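Long-range contacts in beta-L-arabinobiosidase (Bacteroides thetaiotaomicron, PDB 5MQR), which probably hydrolyses L-arabinofuranosidic linkages during the breakdown of plant pectin by gut bacteria, and carries a carbohydrate-binding-module-like domain: residues A439-E444 against A459-K464; E446-Q451 against Y602-V607; F475-G480 against Y530-V535; G485-D490 against L502-D507. All coordinates share one frame; numbering follows the deposited sequence.

Interaction 1: residues A439-E444 against A459-K464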
loop_
_atom_site.group_PDB
_atom_site.type_symbol
_atom_site.label_atom_id
_atom_site.label_comp_id
_atom_site.label_asym_id
_atom_site.label_seq_id
_atom_site.Cartn_x
_atom_site.Cartn_y
_atom_site.Cartn_z
ATOM N N ALA A 439 -28.302 16.903 -3.863
ATOM C CA ALA A 439 -28.263 15.707 -3.048
ATOM C C ALA A 439 -26.933 15.643 -2.279
ATOM O O ALA A 439 -26.173 14.674 -2.430
ATOM C CB ALA A 439 -28.454 14.454 -3.920
ATOM N N PRO A 440 -26.667 16.656 -1.436
ATOM C CA PRO A 440 -25.333 16.818 -0.863
ATOM C C PRO A 440 -25.045 15.867 0.278
ATOM O O PRO A 440 -25.966 15.414 0.973
ATOM C CB PRO A 440 -25.357 18.260 -0.342
ATOM C CG PRO A 440 -26.772 18.472 0.047
ATOM C CD PRO A 440 -27.590 17.702 -0.952
ATOM N N VAL A 441 -23.769 15.550 0.446
ATOM C CA VAL A 441 -23.300 14.773 1.568
ATOM C C VAL A 441 -22.602 15.718 2.547
ATOM O O VAL A 441 -21.848 16.571 2.123
ATOM C CB VAL A 441 -22.333 13.681 1.070
ATOM C CG1 VAL A 441 -21.668 12.964 2.241
ATOM C CG2 VAL A 441 -23.080 12.713 0.171
ATOM N N SER A 442 -22.847 15.559 3.845
ATOM C CA SER A 442 -22.282 16.460 4.834
ATOM C C SER A 442 -22.143 15.763 6.168
ATOM O O SER A 442 -22.673 14.679 6.345
ATOM C CB SER A 442 -23.188 17.706 5.013
ATOM O OG SER A 442 -24.478 17.302 5.473
ATOM N N LEU A 443 -21.460 16.417 7.107
ATOM C CA LEU A 443 -21.371 15.941 8.484
ATOM C C LEU A 443 -22.299 16.713 9.411
ATOM O O LEU A 443 -22.555 17.899 9.216
ATOM C CB LEU A 443 -19.942 16.063 8.993
ATOM C CG LEU A 443 -18.950 15.109 8.322
ATOM C CD1 LEU A 443 -17.515 15.473 8.680
ATOM C CD2 LEU A 443 -19.247 13.676 8.703
ATOM N N GLU A 444 -22.803 16.016 10.412
ATOM C CA GLU A 444 -23.613 16.609 11.452
ATOM C C GLU A 444 -23.257 15.888 12.747
ATOM O O GLU A 444 -23.930 14.944 13.171
ATOM C CB GLU A 444 -25.099 16.472 11.104
ATOM C CG GLU A 444 -26.074 17.080 12.112
ATOM C CD GLU A 444 -27.519 16.726 11.784
ATOM O OE1 GLU A 444 -28.073 17.302 10.831
ATOM O OE2 GLU A 444 -28.113 15.851 12.469
ATOM N N ALA A 459 -27.569 11.155 -3.453
ATOM C CA ALA A 459 -26.361 11.207 -2.620
ATOM C C ALA A 459 -25.835 9.793 -2.531
ATOM O O ALA A 459 -26.605 8.848 -2.521
ATOM C CB ALA A 459 -26.661 11.745 -1.230
ATOM N N LYS A 460 -24.523 9.646 -2.481
ATOM C CA LYS A 460 -23.933 8.326 -2.385
ATOM C C LYS A 460 -22.580 8.386 -1.700
ATOM O O LYS A 460 -21.738 9.218 -2.068
ATOM C CB LYS A 460 -23.806 7.713 -3.769
ATOM C CG LYS A 460 -23.468 6.253 -3.727
ATOM C CD LYS A 460 -22.855 5.802 -5.020
ATOM C CE LYS A 460 -21.391 6.144 -5.045
ATOM N NZ LYS A 460 -20.862 6.212 -6.430
ATOM N N VAL A 461 -22.390 7.498 -0.713
ATOM C CA VAL A 461 -21.107 7.270 -0.047
ATOM C C VAL A 461 -20.737 5.778 -0.172
ATOM O O VAL A 461 -21.628 4.931 -0.168
ATOM C CB VAL A 461 -21.112 7.771 1.419
ATOM C CG1 VAL A 461 -21.461 9.252 1.482
ATOM C CG2 VAL A 461 -22.083 7.024 2.291
ATOM N N GLU A 462 -19.442 5.479 -0.348
ATOM C CA GLU A 462 -18.915 4.117 -0.430
ATOM C C GLU A 462 -17.755 4.013 0.563
ATOM O O GLU A 462 -16.850 4.851 0.551
ATOM C CB GLU A 462 -18.337 3.728 -1.808
ATOM C CG GLU A 462 -19.110 4.091 -3.057
ATOM C CD GLU A 462 -18.810 3.219 -4.301
ATOM O OE1 GLU A 462 -17.818 2.475 -4.340
ATOM O OE2 GLU A 462 -19.632 3.249 -5.269
ATOM N N ARG A 463 -17.772 2.975 1.395
ATOM C CA ARG A 463 -16.631 2.659 2.269
ATOM C C ARG A 463 -15.898 1.449 1.694
ATOM O O ARG A 463 -16.407 0.320 1.731
ATOM C CB ARG A 463 -17.089 2.390 3.712
ATOM C CG ARG A 463 -15.981 2.156 4.711
ATOM C CD ARG A 463 -15.042 3.338 4.810
ATOM N NE ARG A 463 -14.204 3.387 6.012
ATOM C CZ ARG A 463 -12.988 2.849 6.144
ATOM N NH1 ARG A 463 -12.420 2.140 5.170
ATOM N NH2 ARG A 463 -12.320 3.025 7.274
ATOM N N LYS A 464 -14.725 1.692 1.124
ATOM C CA LYS A 464 -13.877 0.599 0.685
ATOM C C LYS A 464 -13.166 -0.052 1.894
ATOM O O LYS A 464 -12.672 0.638 2.776
ATOM C CB LYS A 464 -12.873 1.097 -0.342
ATOM C CG LYS A 464 -12.308 -0.014 -1.188
ATOM C CD LYS A 464 -11.772 0.508 -2.520
ATOM C CE LYS A 464 -11.465 -0.674 -3.396
ATOM N NZ LYS A 464 -10.807 -0.241 -4.642
#

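Interaction 2: residues E446-Q451 against Y602-V607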
loop_
_atom_site.group_PDB
_atom_site.type_symbol
_atom_site.label_atom_id
_atom_site.label_comp_id
_atom_site.label_asym_id
_atom_site.label_seq_id
_atom_site.Cartn_x
_atom_site.Cartn_y
_atom_site.Cartn_z
ATOM N N GLU A 446 -21.887 13.372 15.009
ATOM C CA GLU A 446 -21.581 11.931 14.932
ATOM C C GLU A 446 -22.060 11.320 13.592
ATOM O O GLU A 446 -21.702 10.189 13.267
ATOM C CB GLU A 446 -22.213 11.187 16.151
ATOM C CG GLU A 446 -23.719 10.902 16.008
ATOM C CD GLU A 446 -24.477 10.612 17.316
ATOM O OE1 GLU A 446 -24.525 11.528 18.172
ATOM O OE2 GLU A 446 -25.087 9.499 17.471
ATOM N N TRP A 447 -22.881 12.060 12.846
ATOM C CA TRP A 447 -23.564 11.550 11.672
ATOM C C TRP A 447 -22.927 11.979 10.336
ATOM O O TRP A 447 -22.650 13.173 10.104
ATOM C CB TRP A 447 -25.014 12.029 11.660
ATOM C CG TRP A 447 -25.878 11.615 12.830
ATOM C CD1 TRP A 447 -26.367 12.428 13.807
ATOM C CD2 TRP A 447 -26.418 10.321 13.082
ATOM N NE1 TRP A 447 -27.132 11.716 14.679
ATOM C CE2 TRP A 447 -27.185 10.415 14.263
ATOM C CE3 TRP A 447 -26.291 9.078 12.455
ATOM C CZ2 TRP A 447 -27.843 9.315 14.823
ATOM C CZ3 TRP A 447 -26.953 7.986 12.999
ATOM C CH2 TRP A 447 -27.728 8.116 14.170
ATOM N N LEU A 448 -22.737 11.001 9.460
ATOM C CA LEU A 448 -22.550 11.257 8.036
ATOM C C LEU A 448 -23.947 11.359 7.431
ATOM O O LEU A 448 -24.720 10.403 7.525
ATOM C CB LEU A 448 -21.778 10.127 7.383
ATOM C CG LEU A 448 -21.489 10.253 5.884
ATOM C CD1 LEU A 448 -20.742 11.536 5.521
ATOM C CD2 LEU A 448 -20.687 9.044 5.455
ATOM N N LYS A 449 -24.278 12.510 6.847
ATOM C CA LYS A 449 -25.650 12.782 6.381
ATOM C C LYS A 449 -25.711 12.783 4.870
ATOM O O LYS A 449 -24.861 13.363 4.215
ATOM C CB LYS A 449 -26.153 14.130 6.892
ATOM C CG LYS A 449 -27.670 14.309 6.846
ATOM C CD LYS A 449 -28.187 15.741 7.031
ATOM C CE LYS A 449 -27.254 16.652 7.789
ATOM N NZ LYS A 449 -27.881 17.870 8.314
ATOM N N LEU A 450 -26.741 12.116 4.352
ATOM C CA LEU A 450 -27.074 12.108 2.959
ATOM C C LEU A 450 -28.407 12.837 2.820
ATOM O O LEU A 450 -29.388 12.432 3.438
ATOM C CB LEU A 450 -27.229 10.672 2.486
ATOM C CG LEU A 450 -25.927 9.867 2.443
ATOM C CD1 LEU A 450 -25.429 9.522 3.825
ATOM C CD2 LEU A 450 -26.140 8.580 1.659
ATOM N N GLN A 451 -28.436 13.901 2.017
ATOM C CA GLN A 451 -29.674 14.605 1.683
ATOM C C GLN A 451 -29.952 14.454 0.189
ATOM O O GLN A 451 -29.030 14.256 -0.582
ATOM C CB GLN A 451 -29.577 16.070 2.061
ATOM C CG GLN A 451 -29.503 16.321 3.558
ATOM C CD GLN A 451 -29.244 17.783 3.905
ATOM O OE1 GLN A 451 -28.269 18.383 3.443
ATOM N NE2 GLN A 451 -30.108 18.359 4.728
ATOM N N TYR A 602 -30.979 10.821 5.234
ATOM C CA TYR A 602 -30.517 9.635 5.973
ATOM C C TYR A 602 -29.223 9.960 6.684
ATOM O O TYR A 602 -28.417 10.751 6.201
ATOM C CB TYR A 602 -30.311 8.452 5.029
ATOM C CG TYR A 602 -31.544 8.157 4.222
ATOM C CD1 TYR A 602 -32.570 7.374 4.742
ATOM C CD2 TYR A 602 -31.726 8.729 2.956
ATOM C CE1 TYR A 602 -33.732 7.129 4.011
ATOM C CE2 TYR A 602 -32.891 8.499 2.231
ATOM C CZ TYR A 602 -33.877 7.690 2.755
ATOM O OH TYR A 602 -35.009 7.455 2.025
ATOM N N ARG A 603 -29.021 9.337 7.833
ATOM C CA ARG A 603 -27.822 9.540 8.615
ATOM C C ARG A 603 -27.191 8.204 9.041
ATOM O O ARG A 603 -27.903 7.281 9.445
ATOM C CB ARG A 603 -28.175 10.329 9.845
ATOM C CG ARG A 603 -28.540 11.765 9.570
ATOM C CD ARG A 603 -29.044 12.376 10.853
ATOM N NE ARG A 603 -29.324 13.791 10.720
ATOM C CZ ARG A 603 -30.389 14.309 10.124
ATOM N NH1 ARG A 603 -31.303 13.541 9.545
ATOM N NH2 ARG A 603 -30.532 15.623 10.089
ATOM N N ILE A 604 -25.864 8.102 8.956
ATOM C CA ILE A 604 -25.160 6.935 9.498
ATOM C C ILE A 604 -24.056 7.372 10.451
ATOM O O ILE A 604 -23.544 8.480 10.360
ATOM C CB ILE A 604 -24.637 5.971 8.404
ATOM C CG1 ILE A 604 -23.674 6.680 7.453
ATOM C CG2 ILE A 604 -25.809 5.399 7.613
ATOM C CD1 ILE A 604 -23.005 5.758 6.447
ATOM N N ALA A 605 -23.742 6.485 11.386
ATOM C CA ALA A 605 -22.717 6.716 12.380
ATOM C C ALA A 605 -22.062 5.405 12.817
ATOM O O ALA A 605 -22.666 4.342 12.734
ATOM C CB ALA A 605 -23.322 7.413 13.594
ATOM N N ASN A 606 -20.833 5.512 13.311
ATOM C CA ASN A 606 -20.137 4.404 13.976
ATOM C C ASN A 606 -20.019 3.196 13.047
ATOM O O ASN A 606 -20.414 2.082 13.396
ATOM C CB ASN A 606 -20.835 4.032 15.287
ATOM C CG ASN A 606 -20.910 5.194 16.247
ATOM O OD1 ASN A 606 -19.903 5.824 16.555
ATOM N ND2 ASN A 606 -22.098 5.479 16.724
ATOM N N VAL A 607 -19.484 3.436 11.859
ATOM C CA VAL A 607 -19.419 2.417 10.853
ATOM C C VAL A 607 -18.212 1.548 11.208
ATOM O O VAL A 607 -17.096 2.061 11.258
ATOM C CB VAL A 607 -19.250 3.039 9.457
ATOM C CG1 VAL A 607 -19.118 1.947 8.413
ATOM C CG2 VAL A 607 -20.415 3.961 9.143
HETATM O O HOH W 1 -19.900 8.335 13.910
#

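Interaction 3: residues F475-G480 against Y530-V535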
loop_
_atom_site.group_PDB
_atom_site.type_symbol
_atom_site.label_atom_id
_atom_site.label_comp_id
_atom_site.label_asym_id
_atom_site.label_seq_id
_atom_site.Cartn_x
_atom_site.Cartn_y
_atom_site.Cartn_z
ATOM N N PHE A 475 -23.379 -0.455 11.873
ATOM C CA PHE A 475 -23.518 0.988 11.831
ATOM C C PHE A 475 -24.838 1.363 12.446
ATOM O O PHE A 475 -25.749 0.539 12.513
ATOM C CB PHE A 475 -23.417 1.544 10.383
ATOM C CG PHE A 475 -24.381 0.914 9.408
ATOM C CD1 PHE A 475 -25.653 1.448 9.225
ATOM C CD2 PHE A 475 -24.016 -0.206 8.668
ATOM C CE1 PHE A 475 -26.542 0.868 8.347
ATOM C CE2 PHE A 475 -24.914 -0.787 7.779
ATOM C CZ PHE A 475 -26.175 -0.252 7.625
ATOM N N ASP A 476 -24.920 2.604 12.915
ATOM C CA ASP A 476 -26.175 3.191 13.364
ATOM C C ASP A 476 -26.800 3.953 12.211
ATOM O O ASP A 476 -26.109 4.625 11.466
ATOM C CB ASP A 476 -25.948 4.107 14.560
ATOM C CG ASP A 476 -25.455 3.360 15.762
ATOM O OD1 ASP A 476 -26.123 2.389 16.165
ATOM O OD2 ASP A 476 -24.399 3.721 16.309
ATOM N N LEU A 477 -28.116 3.856 12.096
ATOM C CA LEU A 477 -28.871 4.354 10.952
ATOM C C LEU A 477 -30.079 5.099 11.462
ATOM O O LEU A 477 -30.818 4.592 12.319
ATOM C CB LEU A 477 -29.360 3.174 10.115
ATOM C CG LEU A 477 -30.259 3.392 8.904
ATOM C CD1 LEU A 477 -29.586 4.222 7.823
ATOM C CD2 LEU A 477 -30.629 2.019 8.363
ATOM N N SER A 478 -30.300 6.282 10.916
ATOM C CA SER A 478 -31.511 7.060 11.187
ATOM C C SER A 478 -32.010 7.656 9.894
ATOM O O SER A 478 -31.216 8.135 9.094
ATOM C CB SER A 478 -31.202 8.181 12.163
ATOM O OG SER A 478 -32.403 8.708 12.701
ATOM N N ALA A 479 -33.319 7.634 9.701
ATOM C CA ALA A 479 -33.964 8.244 8.543
ATOM C C ALA A 479 -34.806 9.438 8.985
ATOM O O ALA A 479 -35.550 9.351 9.957
ATOM C CB ALA A 479 -34.851 7.213 7.858
ATOM N N GLY A 480 -34.733 10.543 8.253
ATOM C CA GLY A 480 -35.539 11.725 8.573
ATOM C C GLY A 480 -37.019 11.655 8.201
ATOM O O GLY A 480 -37.738 12.642 8.360
ATOM N N TYR A 530 -31.397 3.112 14.720
ATOM C CA TYR A 530 -31.380 1.655 14.665
ATOM C C TYR A 530 -29.919 1.187 14.563
ATOM O O TYR A 530 -29.156 1.713 13.754
ATOM C CB TYR A 530 -32.140 1.172 13.430
ATOM C CG TYR A 530 -33.614 1.507 13.426
ATOM C CD1 TYR A 530 -34.516 0.804 14.233
ATOM C CD2 TYR A 530 -34.116 2.511 12.615
ATOM C CE1 TYR A 530 -35.875 1.099 14.231
ATOM C CE2 TYR A 530 -35.468 2.809 12.608
ATOM C CZ TYR A 530 -36.335 2.099 13.420
ATOM O OH TYR A 530 -37.651 2.399 13.392
ATOM N N HIS A 531 -29.523 0.232 15.399
ATOM C CA HIS A 531 -28.226 -0.356 15.281
ATOM C C HIS A 531 -28.314 -1.567 14.343
ATOM O O HIS A 531 -28.957 -2.569 14.673
ATOM C CB HIS A 531 -27.667 -0.751 16.644
ATOM C CG HIS A 531 -26.241 -1.178 16.568
ATOM N ND1 HIS A 531 -25.231 -0.309 16.212
ATOM C CD2 HIS A 531 -25.658 -2.390 16.731
ATOM C CE1 HIS A 531 -24.084 -0.969 16.172
ATOM N NE2 HIS A 531 -24.316 -2.230 16.489
ATOM N N VAL A 532 -27.675 -1.452 13.184
ATOM C CA VAL A 532 -27.744 -2.470 12.148
ATOM C C VAL A 532 -26.448 -3.243 12.110
ATOM O O VAL A 532 -25.387 -2.627 12.109
ATOM C CB VAL A 532 -27.957 -1.871 10.752
ATOM C CG1 VAL A 532 -28.190 -2.985 9.733
ATOM C CG2 VAL A 532 -29.147 -0.922 10.780
ATOM N N GLU A 533 -26.548 -4.577 12.106
ATOM C CA GLU A 533 -25.376 -5.447 11.905
ATOM C C GLU A 533 -25.697 -6.439 10.800
ATOM O O GLU A 533 -26.711 -7.108 10.815
ATOM C CB GLU A 533 -24.923 -6.201 13.176
ATOM C CG GLU A 533 -23.552 -6.886 12.990
ATOM C CD GLU A 533 -22.933 -7.454 14.260
ATOM O OE1 GLU A 533 -23.623 -7.497 15.292
ATOM O OE2 GLU A 533 -21.742 -7.877 14.218
ATOM N N ALA A 534 -24.829 -6.500 9.809
ATOM C CA ALA A 534 -24.972 -7.416 8.701
ATOM C C ALA A 534 -23.788 -8.402 8.745
ATOM O O ALA A 534 -22.627 -7.981 8.824
ATOM C CB ALA A 534 -25.011 -6.654 7.397
ATOM N N VAL A 535 -24.092 -9.702 8.700
ATOM C CA VAL A 535 -23.088 -10.754 8.666
ATOM C C VAL A 535 -23.223 -11.503 7.338
ATOM O O VAL A 535 -24.273 -12.097 7.075
ATOM C CB VAL A 535 -23.274 -11.724 9.841
ATOM C CG1 VAL A 535 -22.190 -12.807 9.824
ATOM C CG2 VAL A 535 -23.302 -10.934 11.150
#

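Interaction 4: residues G485-D490 against L502-D507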
loop_
_atom_site.group_PDB
_atom_site.type_symbol
_atom_site.label_atom_id
_atom_site.label_comp_id
_atom_site.label_asym_id
_atom_site.label_seq_id
_atom_site.Cartn_x
_atom_site.Cartn_y
_atom_site.Cartn_z
ATOM N N GLY A 485 -38.798 8.905 -0.354
ATOM C CA GLY A 485 -37.386 8.630 -0.554
ATOM C C GLY A 485 -37.047 7.145 -0.540
ATOM O O GLY A 485 -37.883 6.280 -0.233
ATOM N N ILE A 486 -35.795 6.863 -0.850
ATOM C CA ILE A 486 -35.277 5.511 -0.788
ATOM C C ILE A 486 -33.808 5.562 -0.369
ATOM O O ILE A 486 -33.089 6.479 -0.750
ATOM C CB ILE A 486 -35.495 4.779 -2.138
ATOM C CG1 ILE A 486 -35.142 3.284 -2.025
ATOM C CG2 ILE A 486 -34.663 5.414 -3.240
ATOM C CD1 ILE A 486 -35.597 2.436 -3.216
ATOM N N LEU A 487 -33.386 4.601 0.458
ATOM C CA LEU A 487 -31.960 4.382 0.725
ATOM C C LEU A 487 -31.613 2.949 0.383
ATOM O O LEU A 487 -32.205 2.026 0.937
ATOM C CB LEU A 487 -31.617 4.651 2.184
ATOM C CG LEU A 487 -30.136 4.500 2.532
ATOM C CD1 LEU A 487 -29.285 5.596 1.904
ATOM C CD2 LEU A 487 -29.989 4.504 4.031
ATOM N N GLN A 488 -30.677 2.761 -0.547
ATOM C CA GLN A 488 -30.163 1.416 -0.842
ATOM C C GLN A 488 -28.794 1.230 -0.217
ATOM O O GLN A 488 -27.961 2.120 -0.322
ATOM C CB GLN A 488 -30.078 1.194 -2.334
ATOM C CG GLN A 488 -31.437 1.279 -2.998
ATOM C CD GLN A 488 -31.414 0.723 -4.394
ATOM O OE1 GLN A 488 -30.398 0.826 -5.103
ATOM N NE2 GLN A 488 -32.523 0.105 -4.797
ATOM N N ILE A 489 -28.588 0.076 0.419
ATOM C CA ILE A 489 -27.313 -0.301 1.012
ATOM C C ILE A 489 -26.817 -1.590 0.327
ATOM O O ILE A 489 -27.430 -2.652 0.468
ATOM C CB ILE A 489 -27.430 -0.497 2.545
ATOM C CG1 ILE A 489 -27.951 0.769 3.207
ATOM C CG2 ILE A 489 -26.064 -0.805 3.153
ATOM C CD1 ILE A 489 -28.308 0.585 4.660
ATOM N N ASP A 490 -25.720 -1.473 -0.411
ATOM C CA ASP A 490 -25.210 -2.541 -1.263
ATOM C C ASP A 490 -23.845 -3.029 -0.758
ATOM O O ASP A 490 -23.031 -2.236 -0.327
ATOM C CB ASP A 490 -25.035 -2.045 -2.714
ATOM C CG ASP A 490 -26.354 -1.878 -3.466
ATOM O OD1 ASP A 490 -27.450 -2.021 -2.849
ATOM O OD2 ASP A 490 -26.286 -1.568 -4.693
ATOM N N LEU A 502 -29.894 -3.955 1.023
ATOM C CA LEU A 502 -30.907 -3.569 2.010
ATOM C C LEU A 502 -31.495 -2.243 1.543
ATOM O O LEU A 502 -30.796 -1.467 0.886
ATOM C CB LEU A 502 -30.309 -3.437 3.417
ATOM C CG LEU A 502 -29.318 -4.540 3.842
ATOM C CD1 LEU A 502 -28.654 -4.202 5.173
ATOM C CD2 LEU A 502 -29.964 -5.918 3.861
ATOM N N GLU A 503 -32.763 -2.000 1.872
ATOM C CA GLU A 503 -33.509 -0.836 1.370
ATOM C C GLU A 503 -34.380 -0.243 2.451
ATOM O O GLU A 503 -35.080 -0.993 3.107
ATOM C CB GLU A 503 -34.453 -1.241 0.223
ATOM C CG GLU A 503 -34.079 -0.714 -1.140
ATOM C CD GLU A 503 -34.971 -1.241 -2.269
ATOM O OE1 GLU A 503 -36.148 -1.548 -2.002
ATOM O OE2 GLU A 503 -34.484 -1.338 -3.432
ATOM N N LEU A 504 -34.351 1.077 2.617
ATOM C CA LEU A 504 -35.412 1.763 3.329
ATOM C C LEU A 504 -36.349 2.274 2.250
ATOM O O LEU A 504 -35.932 3.029 1.408
ATOM C CB LEU A 504 -34.859 2.912 4.170
ATOM C CG LEU A 504 -33.992 2.535 5.376
ATOM C CD1 LEU A 504 -33.396 3.792 5.969
ATOM C CD2 LEU A 504 -34.750 1.769 6.444
ATOM N N THR A 505 -37.589 1.826 2.244
ATOM C CA THR A 505 -38.545 2.123 1.166
ATOM C C THR A 505 -39.417 3.329 1.509
ATOM O O THR A 505 -39.574 3.684 2.694
ATOM C CB THR A 505 -39.512 0.935 0.897
ATOM O OG1 THR A 505 -40.377 0.731 2.025
ATOM C CG2 THR A 505 -38.739 -0.352 0.632
ATOM N N PRO A 506 -40.016 3.951 0.477
ATOM C CA PRO A 506 -40.935 5.071 0.737
ATOM C C PRO A 506 -42.272 4.691 1.355
ATOM O O PRO A 506 -43.017 5.587 1.689
ATOM C CB PRO A 506 -41.123 5.708 -0.648
ATOM C CG PRO A 506 -40.760 4.653 -1.633
ATOM C CD PRO A 506 -39.764 3.752 -0.971
ATOM N N ASP A 507 -42.585 3.401 1.506
ATOM C CA ASP A 507 -43.734 2.967 2.347
ATOM C C ASP A 507 -43.353 2.433 3.741
ATOM O O ASP A 507 -44.121 1.710 4.365
ATOM C CB ASP A 507 -44.687 2.000 1.598
ATOM C CG ASP A 507 -43.986 0.817 0.949
ATOM O OD1 ASP A 507 -42.830 0.458 1.293
ATOM O OD2 ASP A 507 -44.615 0.227 0.052
#

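Interaction 1: residues A439-E444 against A459-K464
Val441 meets Val461 and Ala459 through its two methyl branches. Val441 CG1 lies 3.8 Å from Val461 CG1, while Val441 CG2 sits between Ala459 CB and Val461 CG1, 4.0 Å from each. The torsion explains the reach to Ala459: with CG1 of Val441 anti to the backbone N (chi1 172°), CG2 stands beside that N and turns back toward the alanine. Val461 answers with CG1 alone, the branch opposite its carbonyl carbon (chi1 -57°), and the two valines approach at a slant rather than lying alongside each other. At the other end of the contact the alanines come close. Ala459 CB is 3.2 Å from Ala439 O and 4.2 Å from Ala439 CB, and Ala439 CB in turn is 3.4 Å from Ala459 N, so small side chains are packed tightly against backbone. No hydrogen bond joins the two segments; Val441 N turns to Ser435 OG and Ala459 N to Thr571 OG1. Lys460 points away from 439-444 and carries its charge to Glu354 and, at a weak 3.4 Å between Lys460 NZ and Glu462 OE2, to Glu462. A calcium ion lies about 6 Å from the side chain of Ala439; its ligands Asp452, Asp454 and Asp457 come from the chain between the two segments, and Glu597 from farther along. Strands 441-444 and 460-468 belong to different sheets, and buried apolar contact between them without backbone bonds fits the facing layers of a beta-sandwich, here near the calcium-bound edge of the sialidase-like CBM domain.

Interaction 2: residues E446-Q451 against Y602-V607
Two neighbouring strands of an antiparallel sheet meet where Leu448 pairs with Ile604 and Leu450 with Tyr602, both as hydrogen-bonded pairs, with Lys449 and Arg603 forming the non-hydrogen-bonded pair between them. The short strand axes run at 155°, near antiparallel, and four backbone bonds hold them, among them Leu450 N to Tyr602 O at 2.8 Å, almost straight at 175°. The face bearing Lys449 and Arg603 is the more elaborate one, with the Trp447 ring brought against Arg603. Arg603 has CG beside its backbone N and is extended from CG to NE, which carries CB and CD along the indole and the guanidinium beyond it. Arg603 CD rides over the five-membered ring of Trp447, 3.9 Å from its centroid in a CH-pi contact, and Arg603 CB is 3.5 Å from Trp447 CE3. Glu446 CG lies over the opposite side of the indole. The guanidinium stands almost perpendicular to the ring (86°). Lys449 runs beside Arg603, its CD over one guanidinium face and Lys449 NZ 3.9 Å from Arg603 NH2. Both cations close on the carboxylate of Glu444, which binds Lys449 NZ through OE1 and Arg603 NE through OE2. The sheet is one layer of the beta-sandwich in the CBM-like domain, and strand 600-610 lies in it between 447-452 and 470-479. On the face turned to the other layer, Leu448 CB packs 3.9 Å from Ile604 CG1. Where the pairing ends, Ala605 CB sits 3.2 Å from Glu446 O, and a water donates to that oxygen while accepting from Asn606 N.

Interaction 3: residues F475-G480 against Y530-V535
His531 has CG anti to the backbone N (chi1 -172°), which places the ND1 edge of its ring at Asp476 OD1; the aspartate, with CG beside its own N, brings that oxygen across to meet it. His531 ND1 donates to Asp476 OD1 at 2.8 Å with an N-H...O angle of 156°. The carboxylate and ring planes are 51° apart: the oxygen lies close to the plane of the imidazole, while the donor comes from well above the carboxylate plane. Asp476 OD2 has a second partner, Asn606 ND2, which fixes the carboxylate further. This cross-strand pair occupies the non-hydrogen-bonded position of an antiparallel sheet, one layer of the beta-sandwich, between strands 470-479 and 530-537. Hydrogen-bonded pairs flank it: Phe475 with Val532, where Val532 N reaches Phe475 O at 2.9 Å, and Leu477 with Tyr530, where Tyr530 N reaches Leu477 O at 2.9 Å. On the buried face Val532 CB lies over the Phe475 ring in a CH-pi contact, 4.1 Å from its centroid, and Val532 CG2 touches Leu477 CD2 at 4.1 Å. Phe475 also meets Phe569 of the opposing layer edge-to-face.

Interaction 4: residues G485-D490 against L502-D507
Gln488 and Glu503 reach side by side from adjacent strands, and Gln488 NE2 donates to Glu503 OE2 at 2.8 Å. The amide and carboxylate planes are only 10° apart, but the bond is bent (138° at the hydrogen) and meets the anti side, tilted somewhat out of the carboxylate plane. Gln488 OE1 accepts from Arg570 and Glu503 OE1 pairs with Arg511, so both oxygens of Glu503 and both polar atoms of the Gln488 amide have a partner. Ile486 CG1, anti to its backbone N, sends Ile486 CD1 to within 3.8 Å of Glu503 CD. The other face is buried and apolar, at van der Waals distance: Leu487 CD2 lies 4.0 Å from Leu504 CD1, and Ile489 CB is 4.2 Å from Leu502 CB. Four backbone bonds fasten this part, including Ile489 N to Leu502 O at 2.7 Å, 168° at the hydrogen. The looser, solvent-facing end has Pro506 exposed, Gly485 partly exposed and no backbone bond between them; Pro506 has no N-H to give, and Gly485 O meets Pro506 CD at 3.2 Å. Thr505 OG1 donates across Pro506 to Asp507 OD1 at 2.6 Å. The segments form the open end of the hairpin 487-492/498-504, away from its turn. Strand 564-570 flanks it beside 487-492 and strand 509-513 beside 498-504, while Leu487, Ile489 and Leu504 face Phe475 and Leu477 of the opposing sheet.

All four contacts belong to one beta-sandwich. Interactions 2 and 3 pair strands within the curled antiparallel sheet, joined because 600-610 of interaction 2 and 470-479 of interaction 3 are neighbouring strands, with centres about 10 Å apart; interaction 4 pairs strands of the facing mixed sheet, and interaction 1 bridges the two layers. Centres of interactions 1 and 2 are about 8 Å apart, those of 3 and 4 about 12 Å. Along the chain, interactions 1 and 2 interleave, while 3 lies within the span of 2, and 4 within that of 3. Strand 600-610 thus returns late to join a strand some 150 residues earlier and another about 120 earlier, completing this sheet.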